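Local coordinates for protein MlnE (Bacillus amyloliquefaciens subsp. plantarum, PDB 5D2E) that carries an N-terminal B-type ketoreductase that binds NADP and probably reduces beta-keto groups of the growing polyketide on the macrolactin assembly line, at residues F159-K170 with F194-F205. Sequence-based numbering, arbitrary orientation.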
loop_
_atom_site.group_PDB
_atom_site.type_symbol
_atom_site.label_atom_id
_atom_site.label_comp_id
_atom_site.label_asym_id
_atom_site.label_seq_id
_atom_site.Cartn_x
_atom_site.Cartn_y
_atom_site.Cartn_z
ATOM N N PHE A 159 2.992 16.860 8.117
ATOM C CA PHE A 159 4.221 17.099 7.368
ATOM C C PHE A 159 4.117 18.367 6.529
ATOM O O PHE A 159 5.052 19.139 6.470
ATOM C CB PHE A 159 4.545 15.948 6.448
ATOM C CG PHE A 159 5.071 14.761 7.137
ATOM C CD1 PHE A 159 6.268 14.834 7.825
ATOM C CD2 PHE A 159 4.437 13.532 7.026
ATOM C CE1 PHE A 159 6.800 13.732 8.453
ATOM C CE2 PHE A 159 4.971 12.422 7.652
ATOM C CZ PHE A 159 6.137 12.517 8.365
ATOM N N GLN A 160 2.971 18.632 5.935
ATOM C CA GLN A 160 2.856 19.816 5.167
ATOM C C GLN A 160 3.023 21.073 6.043
ATOM O O GLN A 160 3.716 22.009 5.656
ATOM C CB GLN A 160 1.573 19.824 4.400
ATOM C CG GLN A 160 1.623 20.745 3.221
ATOM C CD GLN A 160 0.344 20.697 2.382
ATOM O OE1 GLN A 160 -0.695 21.188 2.818
ATOM N NE2 GLN A 160 0.455 20.199 1.135
ATOM N N ALA A 161 2.333 21.105 7.177
ATOM C CA ALA A 161 2.431 22.222 8.117
ATOM C C ALA A 161 3.840 22.346 8.625
ATOM O O ALA A 161 4.349 23.489 8.731
ATOM C CB ALA A 161 1.474 22.026 9.291
ATOM N N PHE A 162 4.481 21.217 9.004
ATOM C CA PHE A 162 5.840 21.318 9.524
ATOM C C PHE A 162 6.781 21.930 8.499
ATOM O O PHE A 162 7.670 22.711 8.880
ATOM C CB PHE A 162 6.431 19.987 9.926
ATOM C CG PHE A 162 5.933 19.457 11.252
ATOM C CD1 PHE A 162 4.898 20.076 11.941
ATOM C CD2 PHE A 162 6.479 18.271 11.755
ATOM C CE1 PHE A 162 4.486 19.574 13.163
ATOM C CE2 PHE A 162 6.041 17.761 12.949
ATOM C CZ PHE A 162 5.042 18.433 13.641
ATOM N N MET A 163 6.619 21.553 7.226
ATOM C CA MET A 163 7.560 22.082 6.227
ATOM C C MET A 163 7.236 23.527 5.951
ATOM O O MET A 163 8.164 24.352 5.823
ATOM C CB MET A 163 7.594 21.211 4.979
ATOM C CG MET A 163 8.273 19.878 5.312
ATOM S SD MET A 163 8.502 18.793 3.868
ATOM C CE MET A 163 6.785 18.453 3.612
ATOM N N ALA A 164 5.944 23.853 5.870
ATOM C CA ALA A 164 5.581 25.192 5.524
ATOM C C ALA A 164 6.012 26.181 6.586
ATOM O O ALA A 164 6.349 27.318 6.270
ATOM C CB ALA A 164 4.082 25.336 5.293
ATOM N N ASN A 165 5.941 25.788 7.856
ATOM C CA ASN A 165 6.301 26.674 8.973
ATOM C C ASN A 165 7.731 26.466 9.450
ATOM O O ASN A 165 8.137 27.022 10.462
ATOM C CB ASN A 165 5.312 26.433 10.127
ATOM C CG ASN A 165 3.900 26.806 9.738
ATOM O OD1 ASN A 165 3.674 27.911 9.337
ATOM N ND2 ASN A 165 3.010 25.867 9.694
ATOM N N LYS A 166 8.487 25.602 8.781
ATOM C CA LYS A 166 9.870 25.308 9.099
ATOM C C LYS A 166 10.130 25.004 10.583
ATOM O O LYS A 166 11.084 25.511 11.196
ATOM C CB LYS A 166 10.744 26.475 8.616
ATOM C CG LYS A 166 10.685 26.648 7.089
ATOM C CD LYS A 166 11.977 27.257 6.593
ATOM C CE LYS A 166 11.738 28.024 5.306
ATOM N NZ LYS A 166 13.036 28.170 4.582
ATOM N N LEU A 167 9.273 24.166 11.164
ATOM C CA LEU A 167 9.332 23.920 12.567
ATOM C C LEU A 167 10.555 23.063 12.932
ATOM O O LEU A 167 11.174 23.302 13.956
ATOM C CB LEU A 167 8.024 23.313 13.009
ATOM C CG LEU A 167 8.043 22.897 14.461
ATOM C CD1 LEU A 167 7.939 24.197 15.240
ATOM C CD2 LEU A 167 6.899 21.964 14.818
ATOM N N CYS A 168 10.917 22.112 12.045
ATOM C CA CYS A 168 11.915 21.107 12.281
ATOM C C CYS A 168 12.920 21.044 11.164
ATOM O O CYS A 168 12.737 20.338 10.174
ATOM C CB CYS A 168 11.245 19.722 12.416
ATOM S SG CYS A 168 9.932 19.603 13.664
ATOM N N PRO A 169 14.048 21.694 11.354
ATOM C CA PRO A 169 15.143 21.513 10.397
ATOM C C PRO A 169 15.529 20.034 10.217
ATOM O O PRO A 169 15.871 19.631 9.108
ATOM C CB PRO A 169 16.297 22.316 11.024
ATOM C CG PRO A 169 15.602 23.343 11.883
ATOM C CD PRO A 169 14.323 22.703 12.380
ATOM N N LYS A 170 15.477 19.260 11.302
ATOM C CA LYS A 170 15.618 17.819 11.282
ATOM C C LYS A 170 14.581 17.258 12.217
ATOM O O LYS A 170 14.286 17.838 13.264
ATOM C CB LYS A 170 16.967 17.402 11.804
ATOM C CG LYS A 170 18.093 17.481 10.800
ATOM C CD LYS A 170 19.292 16.642 11.266
ATOM C CE LYS A 170 20.174 16.277 10.084
ATOM N NZ LYS A 170 20.705 17.512 9.449
ATOM N N PHE A 194 3.877 5.552 2.559
ATOM C CA PHE A 194 3.816 7.023 2.594
ATOM C C PHE A 194 5.078 7.593 3.254
ATOM O O PHE A 194 5.707 8.507 2.721
ATOM C CB PHE A 194 2.529 7.425 3.353
ATOM C CG PHE A 194 2.308 8.872 3.490
ATOM C CD1 PHE A 194 1.677 9.581 2.464
ATOM C CD2 PHE A 194 2.688 9.530 4.643
ATOM C CE1 PHE A 194 1.497 10.940 2.565
ATOM C CE2 PHE A 194 2.499 10.889 4.767
ATOM C CZ PHE A 194 1.903 11.584 3.711
ATOM N N LEU A 195 5.435 7.093 4.427
ATOM C CA LEU A 195 6.574 7.648 5.165
ATOM C C LEU A 195 7.896 7.494 4.427
ATOM O O LEU A 195 8.784 8.381 4.488
ATOM C CB LEU A 195 6.708 6.976 6.551
ATOM C CG LEU A 195 5.524 7.189 7.505
ATOM C CD1 LEU A 195 5.608 6.298 8.721
ATOM C CD2 LEU A 195 5.482 8.653 7.926
ATOM N N LYS A 196 8.077 6.374 3.772
ATOM C CA LYS A 196 9.302 6.153 2.991
ATOM C C LYS A 196 9.381 7.220 1.924
ATOM O O LYS A 196 10.452 7.699 1.614
ATOM C CB LYS A 196 9.267 4.815 2.262
ATOM C CG LYS A 196 9.604 3.635 3.122
ATOM C CD LYS A 196 9.516 2.403 2.218
ATOM C CE LYS A 196 10.348 1.290 2.764
ATOM N NZ LYS A 196 9.700 0.064 2.255
ATOM N N THR A 197 8.244 7.603 1.366
ATOM C CA THR A 197 8.323 8.649 0.304
ATOM C C THR A 197 8.481 10.059 0.878
ATOM O O THR A 197 9.224 10.851 0.328
ATOM C CB THR A 197 7.422 8.437 -0.955
ATOM O OG1 THR A 197 7.034 9.683 -1.683
ATOM C CG2 THR A 197 6.400 7.420 -0.802
ATOM N N VAL A 198 7.881 10.339 2.045
ATOM C CA VAL A 198 8.192 11.622 2.750
ATOM C C VAL A 198 9.706 11.736 2.945
ATOM O O VAL A 198 10.322 12.802 2.700
ATOM C CB VAL A 198 7.467 11.697 4.106
ATOM C CG1 VAL A 198 8.020 12.799 4.992
ATOM C CG2 VAL A 198 5.974 11.826 3.867
ATOM N N GLN A 199 10.312 10.656 3.428
ATOM C CA GLN A 199 11.719 10.673 3.678
ATOM C C GLN A 199 12.526 10.905 2.361
ATOM O O GLN A 199 13.544 11.570 2.384
ATOM C CB GLN A 199 12.178 9.403 4.365
ATOM C CG GLN A 199 13.581 9.525 4.932
ATOM C CD GLN A 199 14.012 8.434 5.895
ATOM O OE1 GLN A 199 15.171 8.122 5.984
ATOM N NE2 GLN A 199 13.118 7.860 6.585
ATOM N N ALA A 200 12.065 10.343 1.242
ATOM C CA ALA A 200 12.773 10.548 -0.044
ATOM C C ALA A 200 12.624 12.000 -0.481
ATOM O O ALA A 200 13.543 12.577 -1.039
ATOM C CB ALA A 200 12.226 9.622 -1.099
ATOM N N GLU A 201 11.470 12.617 -0.199
ATOM C CA GLU A 201 11.244 14.007 -0.506
ATOM C C GLU A 201 11.945 14.956 0.420
ATOM O O GLU A 201 12.326 16.039 -0.015
ATOM C CB GLU A 201 9.757 14.303 -0.496
ATOM C CG GLU A 201 9.025 13.603 -1.610
ATOM C CD GLU A 201 7.543 13.871 -1.623
ATOM O OE1 GLU A 201 7.035 14.780 -0.871
ATOM O OE2 GLU A 201 6.870 13.137 -2.389
ATOM N N ASN A 202 12.043 14.617 1.710
ATOM C CA ASN A 202 12.770 15.452 2.663
ATOM C C ASN A 202 13.678 14.607 3.534
ATOM O O ASN A 202 13.266 14.108 4.603
ATOM C CB ASN A 202 11.862 16.362 3.469
ATOM C CG ASN A 202 12.673 17.239 4.436
ATOM O OD1 ASN A 202 13.918 17.223 4.423
ATOM N ND2 ASN A 202 11.981 17.933 5.339
ATOM N N PRO A 203 14.954 14.438 3.097
ATOM C CA PRO A 203 15.804 13.511 3.812
ATOM C C PRO A 203 16.173 13.944 5.228
ATOM O O PRO A 203 16.684 13.154 5.972
ATOM C CB PRO A 203 17.065 13.420 2.949
ATOM C CG PRO A 203 16.641 13.832 1.596
ATOM C CD PRO A 203 15.528 14.839 1.797
ATOM N N ASN A 204 15.938 15.179 5.582
ATOM C CA ASN A 204 16.073 15.568 6.983
ATOM C C ASN A 204 14.968 15.034 7.930
ATOM O O ASN A 204 15.068 15.240 9.134
ATOM C CB ASN A 204 16.045 17.064 7.038
ATOM C CG ASN A 204 17.317 17.664 6.467
ATOM O OD1 ASN A 204 18.424 17.144 6.663
ATOM N ND2 ASN A 204 17.166 18.725 5.788
ATOM N N PHE A 205 13.905 14.454 7.371
ATOM C CA PHE A 205 12.872 13.764 8.142
ATOM C C PHE A 205 13.131 12.258 8.121
ATOM O O PHE A 205 12.857 11.571 7.128
ATOM C CB PHE A 205 11.484 14.035 7.585
ATOM C CG PHE A 205 10.953 15.420 7.805
ATOM C CD1 PHE A 205 11.622 16.384 8.585
ATOM C CD2 PHE A 205 9.757 15.778 7.211
ATOM C CE1 PHE A 205 11.046 17.650 8.769
ATOM C CE2 PHE A 205 9.212 17.025 7.384
ATOM C CZ PHE A 205 9.853 17.961 8.183
HETATM O O HOH W 1 13.229 19.734 7.292
#
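In the Rossmann-like structural subdomain of this ketoreductase, the C-terminal ends of helices 141-164 and 186-201, with the loops after them, meet around Phe159, and Phe205 opens strand 205-214. The helix segments run nearly parallel, 15° apart, with axes 12.9 Å from each other, and the side chains of Phe159, Val198, Met163 and Phe205 lie between them. Val198 sets CG1 over the centre of the Phe159 ring, 3.8 Å from its centroid, a CH-pi contact. Leu195 CD2 meets the edge of the same ring. Phe205 lies obliquely against it, planes at 32°, with Phe205 CD2 3.7 Å from Phe159 CD1. Ile173 of strand 171-180 touches both rings. The Met163 side chain runs obliquely to Phe205, with CG 3.6 Å from Phe205 CE2. Its SD makes an oblique Met-aromatic contact with that ring. Asn202 begins a type I turn to Phe205 and adds an Asx turn, OD1 accepting from Asn204 N. With CG anti to the backbone N (chi1 -179°), the Asn202 amide reaches back over the Phe205 ring, with Asn202 ND2 3.3 Å above the plane. A water accepts from Asn202 ND2 and donates to Cys168 O. Cys168 O also lies at the edge of the Phe205 ring, in its plane, 3.5 Å from Phe205 CE1.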